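Local coordinates for hypothetical protein TTHA1785 (PDB 2EPG) that probably ligates RNA ends, joining a 3'-phosphate or 2',3'-cyclic phosphate end to a 5'-hydroxyl end with GTP and manganese, as an RtcB-family RNA ligase, at residues V67-M73 with V403-C409; A133-P139 with F314-A318. One frame throughout, in Å; residues are numbered along the deposited sequence.

How the interactions relate
Interaction 1 (67-73 with 403-409) and interaction 2 (133-139 with 314-318) lie on opposite sides of the chain's centre, about 37 Å apart between centres and about 22 Å between nearest atoms, and share no element. Along the chain the second is nested inside the loop closed by the first. Both are mostly buried and apolar, but they are built differently. Interaction 1 sets strand 70-73 against the turn between helix 398-403 and strand 407-408, where a phenylalanine and a selenomethionine meet backbone carbonyls and a turn tied by a serine hydroxyl. Interaction 2 packs helix 127-137 on helix 288-321 through alanine, leucine, valine and phenylalanine, farther from the chain's centre.

Interaction 1 (V67-M73 with V403-C409)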
loop_
_atom_site.group_PDB
_atom_site.type_symbol
_atom_site.label_atom_id
_atom_site.label_comp_id
_atom_site.label_asym_id
_atom_site.label_seq_id
_atom_site.Cartn_x
_atom_site.Cartn_y
_atom_site.Cartn_z
ATOM N N VAL A 67 7.235 -2.931 -19.899
ATOM C CA VAL A 67 6.721 -1.780 -20.634
ATOM C C VAL A 67 7.533 -0.556 -20.206
ATOM O O VAL A 67 7.756 -0.329 -19.012
ATOM C CB VAL A 67 5.211 -1.559 -20.329
ATOM C CG1 VAL A 67 4.666 -0.332 -21.091
ATOM C CG2 VAL A 67 4.416 -2.824 -20.709
ATOM N N GLU A 68 8.000 0.220 -21.180
ATOM C CA GLU A 68 8.791 1.403 -20.877
ATOM C C GLU A 68 7.944 2.484 -20.199
ATOM O O GLU A 68 6.833 2.780 -20.644
ATOM C CB GLU A 68 9.405 1.967 -22.166
ATOM C CG GLU A 68 10.405 3.088 -21.935
ATOM C CD GLU A 68 11.258 3.345 -23.172
ATOM O OE1 GLU A 68 10.764 4.002 -24.117
ATOM O OE2 GLU A 68 12.414 2.869 -23.205
ATOM N N PRO A 69 8.462 3.090 -19.111
ATOM C CA PRO A 69 9.770 2.786 -18.528
ATOM C C PRO A 69 9.616 2.073 -17.192
ATOM O O PRO A 69 8.537 2.084 -16.603
ATOM C CB PRO A 69 10.362 4.164 -18.315
ATOM C CG PRO A 69 9.145 4.913 -17.747
ATOM C CD PRO A 69 7.984 4.410 -18.651
ATOM N N ALA A 70 10.698 1.460 -16.720
ATOM C CA ALA A 70 10.690 0.827 -15.410
ATOM C C ALA A 70 10.783 2.072 -14.523
ATOM O O ALA A 70 11.522 2.998 -14.864
ATOM C CB ALA A 70 11.936 -0.072 -15.228
ATOM N N LEU A 71 10.060 2.097 -13.402
ATOM C CA LEU A 71 10.037 3.275 -12.536
ATOM C C LEU A 71 10.357 3.079 -11.070
ATOM O O LEU A 71 10.206 1.990 -10.514
ATOM C CB LEU A 71 8.657 3.940 -12.593
ATOM C CG LEU A 71 8.183 4.569 -13.895
ATOM C CD1 LEU A 71 6.742 4.183 -14.140
ATOM C CD2 LEU A 71 8.353 6.091 -13.818
ATOM N N ALA A 72 10.750 4.179 -10.440
ATOM C CA ALA A 72 11.060 4.199 -9.014
ATOM C C ALA A 72 10.649 5.553 -8.435
ATOM O O ALA A 72 10.925 6.598 -9.036
ATOM C CB ALA A 72 12.543 3.969 -8.780
HETATM N N MSE A 73 9.992 5.512 -7.277
HETATM C CA MSE A 73 9.519 6.698 -6.548
HETATM C C MSE A 73 10.643 7.405 -5.774
HETATM O O MSE A 73 11.730 6.849 -5.607
HETATM C CB MSE A 73 8.405 6.287 -5.571
HETATM C CG MSE A 73 7.158 5.780 -6.262
HETATM SE SE MSE A 73 6.444 7.162 -7.414
HETATM C CE MSE A 73 5.865 6.129 -8.901
ATOM N N VAL A 403 2.696 9.532 -16.983
ATOM C CA VAL A 403 4.089 9.217 -16.685
ATOM C C VAL A 403 4.493 8.175 -15.664
ATOM O O VAL A 403 5.677 7.856 -15.579
ATOM C CB VAL A 403 4.868 10.515 -16.326
ATOM C CG1 VAL A 403 4.538 11.611 -17.363
ATOM C CG2 VAL A 403 4.521 10.981 -14.904
ATOM N N SER A 404 3.559 7.632 -14.888
ATOM C CA SER A 404 3.959 6.646 -13.881
ATOM C C SER A 404 2.995 5.486 -13.780
ATOM O O SER A 404 2.898 4.861 -12.730
ATOM C CB SER A 404 4.083 7.326 -12.504
ATOM O OG SER A 404 2.841 7.843 -12.048
ATOM N N PHE A 405 2.299 5.184 -14.868
ATOM C CA PHE A 405 1.290 4.125 -14.841
ATOM C C PHE A 405 0.320 4.423 -13.681
ATOM O O PHE A 405 -0.042 3.544 -12.894
ATOM C CB PHE A 405 1.965 2.755 -14.665
ATOM C CG PHE A 405 2.875 2.383 -15.816
ATOM C CD1 PHE A 405 4.255 2.392 -15.667
ATOM C CD2 PHE A 405 2.337 2.060 -17.055
ATOM C CE1 PHE A 405 5.086 2.084 -16.744
ATOM C CE2 PHE A 405 3.157 1.750 -18.143
ATOM C CZ PHE A 405 4.539 1.764 -17.982
ATOM N N GLY A 406 -0.074 5.691 -13.576
ATOM C CA GLY A 406 -0.988 6.112 -12.529
ATOM C C GLY A 406 -0.534 5.662 -11.150
ATOM O O GLY A 406 -1.319 5.077 -10.404
ATOM N N SER A 407 0.727 5.945 -10.818
ATOM C CA SER A 407 1.320 5.546 -9.548
ATOM C C SER A 407 1.912 6.710 -8.754
ATOM O O SER A 407 2.333 7.708 -9.326
ATOM C CB SER A 407 2.436 4.536 -9.805
ATOM O OG SER A 407 1.943 3.405 -10.499
ATOM N N SER A 408 1.953 6.571 -7.435
ATOM C CA SER A 408 2.544 7.593 -6.610
ATOM C C SER A 408 3.385 6.971 -5.496
ATOM O O SER A 408 3.681 5.777 -5.525
ATOM C CB SER A 408 1.467 8.519 -6.044
ATOM O OG SER A 408 2.067 9.713 -5.573
ATOM N N CYS A 409 3.769 7.765 -4.507
ATOM C CA CYS A 409 4.622 7.243 -3.446
ATOM C C CYS A 409 3.820 6.606 -2.325
ATOM O O CYS A 409 2.595 6.738 -2.259
ATOM C CB CYS A 409 5.486 8.364 -2.868
ATOM S SG CYS A 409 4.533 9.505 -1.827
#
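F405 turns its ring edge to segment 67-73. L71 CD1 meets that edge at F405 CD1, 3.4 Å away, near the ring plane; the carbonyl oxygen of P69 lies in the plane beside CE1 (P69 O to F405 CE1 3.5 Å); and V67 CG1 touches F405 CZ at 3.8 Å. V67 carries CG1 anti to its backbone N (chi1 179°), which brings this methyl to the ring. The other branch of L71, CD2, rests on the carbonyl oxygen of V403. Farther along, the bent chain of M73, a selenomethionine, folds SE and CE back along the S407-S408 backbone, SE 3.6 Å from S408 C and CE 3.9 Å from S407 CB. The turn it packs on is tied by S404 OG, which donates to S407 O (2.8 Å) in the carbonyl plane, on a lone pair (C=O...O angle 124°); A400 O is within hydrogen-bonding reach of the same hydroxyl. S407 OG and F405 O are hydrogen-bonded to R356 NE and NH1 respectively, while H347 stacks edge-to-face on F405. The contact thus packs strand 70-73 against the buried helix-to-strand turn leading, directly after C409, to H410, the predicted GMP-histidine nucleophile of the RtcB active site.

Interaction 2 (A133-P139 with F314-A318); sequences ALYRLVP and FVREA
A133 and A318 bring the two helices together, their CA atoms 5.1 Å apart; the axes of 133-137 and 314-318 approach to 8.8 Å, with 138° between their N-to-C directions. The backbones diverge somewhat toward L137 and F314, whose CA atoms are 6.0 Å apart, and V138 is the first residue to leave helical geometry. A318 CB sits among A133, L134 and L137: L134 CD2 presses on it at 3.5 Å, closer than carbons normally pack, while A133 CB, one residue before L134, lies 4.0 Å from A318 CB. L137 reaches across with CD1 alone, 3.5 Å from A318 CA, and the same methyl lies beside E317 CB. L134 CD2 also meets V315 CG2. Helix 127-137 thus packs roughly antiparallel, but strongly inclined, on the C-terminal part of the long helix 288-321, and L134 and V315 carry the packing on to L217 of strand 216-225, a predicted GMP-binding residue. At the other end F314 closes the contact. With CG anti to its carbonyl carbon (chi1 -60°), its ring lies by the end of helix 127-137, where the carbonyl oxygen of L137 approaches F314 CG obliquely at 3.4 Å. P139 CD touches F314 CE2 at 3.9 Å, the two side chains crossing at about a right angle, and V138 CG2 packs on F314 CB. Replacing F314 with an alanine is likely to leave P139 CD without its ring partner and to open a gap beside the L137 carbonyl. V149 touches the same phenylalanine from a loop, and T209 touches P139.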
loop_
_atom_site.group_PDB
_atom_site.type_symbol
_atom_site.label_atom_id
_atom_site.label_comp_id
_atom_site.label_asym_id
_atom_site.label_seq_id
_atom_site.Cartn_x
_atom_site.Cartn_y
_atom_site.Cartn_z
ATOM N N ALA A 133 -8.969 1.176 25.251
ATOM C CA ALA A 133 -9.990 0.411 24.551
ATOM C C ALA A 133 -9.431 -0.145 23.236
ATOM O O ALA A 133 -9.746 -1.271 22.860
ATOM C CB ALA A 133 -11.219 1.281 24.291
ATOM N N LEU A 134 -8.591 0.634 22.551
ATOM C CA LEU A 134 -8.009 0.192 21.284
ATOM C C LEU A 134 -7.043 -0.981 21.491
ATOM O O LEU A 134 -7.037 -1.943 20.713
ATOM C CB LEU A 134 -7.280 1.357 20.587
ATOM C CG LEU A 134 -8.216 2.361 19.897
ATOM C CD1 LEU A 134 -7.440 3.579 19.427
ATOM C CD2 LEU A 134 -8.912 1.682 18.728
ATOM N N TYR A 135 -6.229 -0.889 22.538
ATOM C CA TYR A 135 -5.265 -1.935 22.857
ATOM C C TYR A 135 -5.973 -3.231 23.256
ATOM O O TYR A 135 -5.468 -4.322 23.027
ATOM C CB TYR A 135 -4.358 -1.497 24.009
ATOM C CG TYR A 135 -3.358 -2.562 24.358
ATOM C CD1 TYR A 135 -2.334 -2.891 23.468
ATOM C CD2 TYR A 135 -3.485 -3.313 25.528
ATOM C CE1 TYR A 135 -1.462 -3.946 23.723
ATOM C CE2 TYR A 135 -2.614 -4.381 25.795
ATOM C CZ TYR A 135 -1.609 -4.689 24.883
ATOM O OH TYR A 135 -0.766 -5.755 25.111
ATOM N N ARG A 136 -7.153 -3.098 23.844
ATOM C CA ARG A 136 -7.927 -4.242 24.294
ATOM C C ARG A 136 -8.789 -4.856 23.184
ATOM O O ARG A 136 -8.870 -6.077 23.061
ATOM C CB ARG A 136 -8.822 -3.814 25.457
ATOM C CG ARG A 136 -9.479 -4.949 26.213
ATOM C CD ARG A 136 -10.441 -4.401 27.258
ATOM N NE ARG A 136 -11.638 -3.820 26.649
ATOM C CZ ARG A 136 -12.031 -2.555 26.802
ATOM N NH1 ARG A 136 -13.140 -2.132 26.201
ATOM N NH2 ARG A 136 -11.322 -1.706 27.548
ATOM N N LEU A 137 -9.431 -4.011 22.378
ATOM C CA LEU A 137 -10.294 -4.493 21.303
ATOM C C LEU A 137 -9.570 -4.843 20.001
ATOM O O LEU A 137 -10.157 -5.459 19.110
ATOM C CB LEU A 137 -11.408 -3.478 21.032
ATOM C CG LEU A 137 -12.230 -3.184 22.288
ATOM C CD1 LEU A 137 -13.401 -2.265 21.957
ATOM C CD2 LEU A 137 -12.735 -4.503 22.870
ATOM N N VAL A 138 -8.302 -4.462 19.887
ATOM C CA VAL A 138 -7.545 -4.791 18.693
ATOM C C VAL A 138 -6.401 -5.746 19.046
ATOM O O VAL A 138 -5.360 -5.335 19.564
ATOM C CB VAL A 138 -6.978 -3.532 18.001
ATOM C CG1 VAL A 138 -6.136 -3.944 16.807
ATOM C CG2 VAL A 138 -8.111 -2.627 17.539
ATOM N N PRO A 139 -6.588 -7.044 18.750
ATOM C CA PRO A 139 -5.640 -8.136 18.999
ATOM C C PRO A 139 -4.169 -7.826 18.741
ATOM O O PRO A 139 -3.829 -6.959 17.924
ATOM C CB PRO A 139 -6.152 -9.245 18.089
ATOM C CG PRO A 139 -7.625 -9.038 18.135
ATOM C CD PRO A 139 -7.743 -7.537 17.975
ATOM N N PHE A 314 -13.290 -3.134 14.739
ATOM C CA PHE A 314 -12.887 -3.068 16.139
ATOM C C PHE A 314 -12.587 -1.638 16.567
ATOM O O PHE A 314 -12.781 -1.289 17.720
ATOM C CB PHE A 314 -11.625 -3.921 16.413
ATOM C CG PHE A 314 -11.783 -5.388 16.106
ATOM C CD1 PHE A 314 -13.034 -6.008 16.174
ATOM C CD2 PHE A 314 -10.668 -6.162 15.783
ATOM C CE1 PHE A 314 -13.172 -7.384 15.924
ATOM C CE2 PHE A 314 -10.787 -7.536 15.535
ATOM C CZ PHE A 314 -12.048 -8.149 15.605
ATOM N N VAL A 315 -12.081 -0.813 15.651
ATOM C CA VAL A 315 -11.776 0.559 16.003
ATOM C C VAL A 315 -13.090 1.252 16.340
ATOM O O VAL A 315 -13.189 1.963 17.343
ATOM C CB VAL A 315 -11.056 1.300 14.855
ATOM C CG1 VAL A 315 -11.087 2.815 15.093
ATOM C CG2 VAL A 315 -9.604 0.817 14.761
ATOM N N ARG A 316 -14.105 1.041 15.512
ATOM C CA ARG A 316 -15.391 1.639 15.791
ATOM C C ARG A 316 -15.865 1.165 17.167
ATOM O O ARG A 316 -16.366 1.970 17.949
ATOM C CB ARG A 316 -16.399 1.262 14.701
ATOM C CG ARG A 316 -16.128 1.982 13.378
ATOM C CD ARG A 316 -16.887 1.398 12.204
ATOM N NE ARG A 316 -16.674 2.191 10.989
ATOM C CZ ARG A 316 -16.776 1.701 9.764
ATOM N NH1 ARG A 316 -16.570 2.482 8.709
ATOM N NH2 ARG A 316 -17.075 0.416 9.590
ATOM N N GLU A 317 -15.675 -0.121 17.478
ATOM C CA GLU A 317 -16.103 -0.661 18.772
ATOM C C GLU A 317 -15.368 0.006 19.925
ATOM O O GLU A 317 -15.928 0.202 21.002
ATOM C CB GLU A 317 -15.888 -2.174 18.842
ATOM C CG GLU A 317 -16.686 -2.962 17.808
ATOM C CD GLU A 317 -16.527 -4.472 17.967
ATOM O OE1 GLU A 317 -15.414 -4.915 18.341
ATOM O OE2 GLU A 317 -17.508 -5.207 17.702
ATOM N N ALA A 318 -14.114 0.365 19.705
ATOM C CA ALA A 318 -13.357 1.020 20.752
ATOM C C ALA A 318 -13.872 2.440 21.003
ATOM O O ALA A 318 -13.974 2.864 22.150
ATOM C CB ALA A 318 -11.879 1.045 20.394
#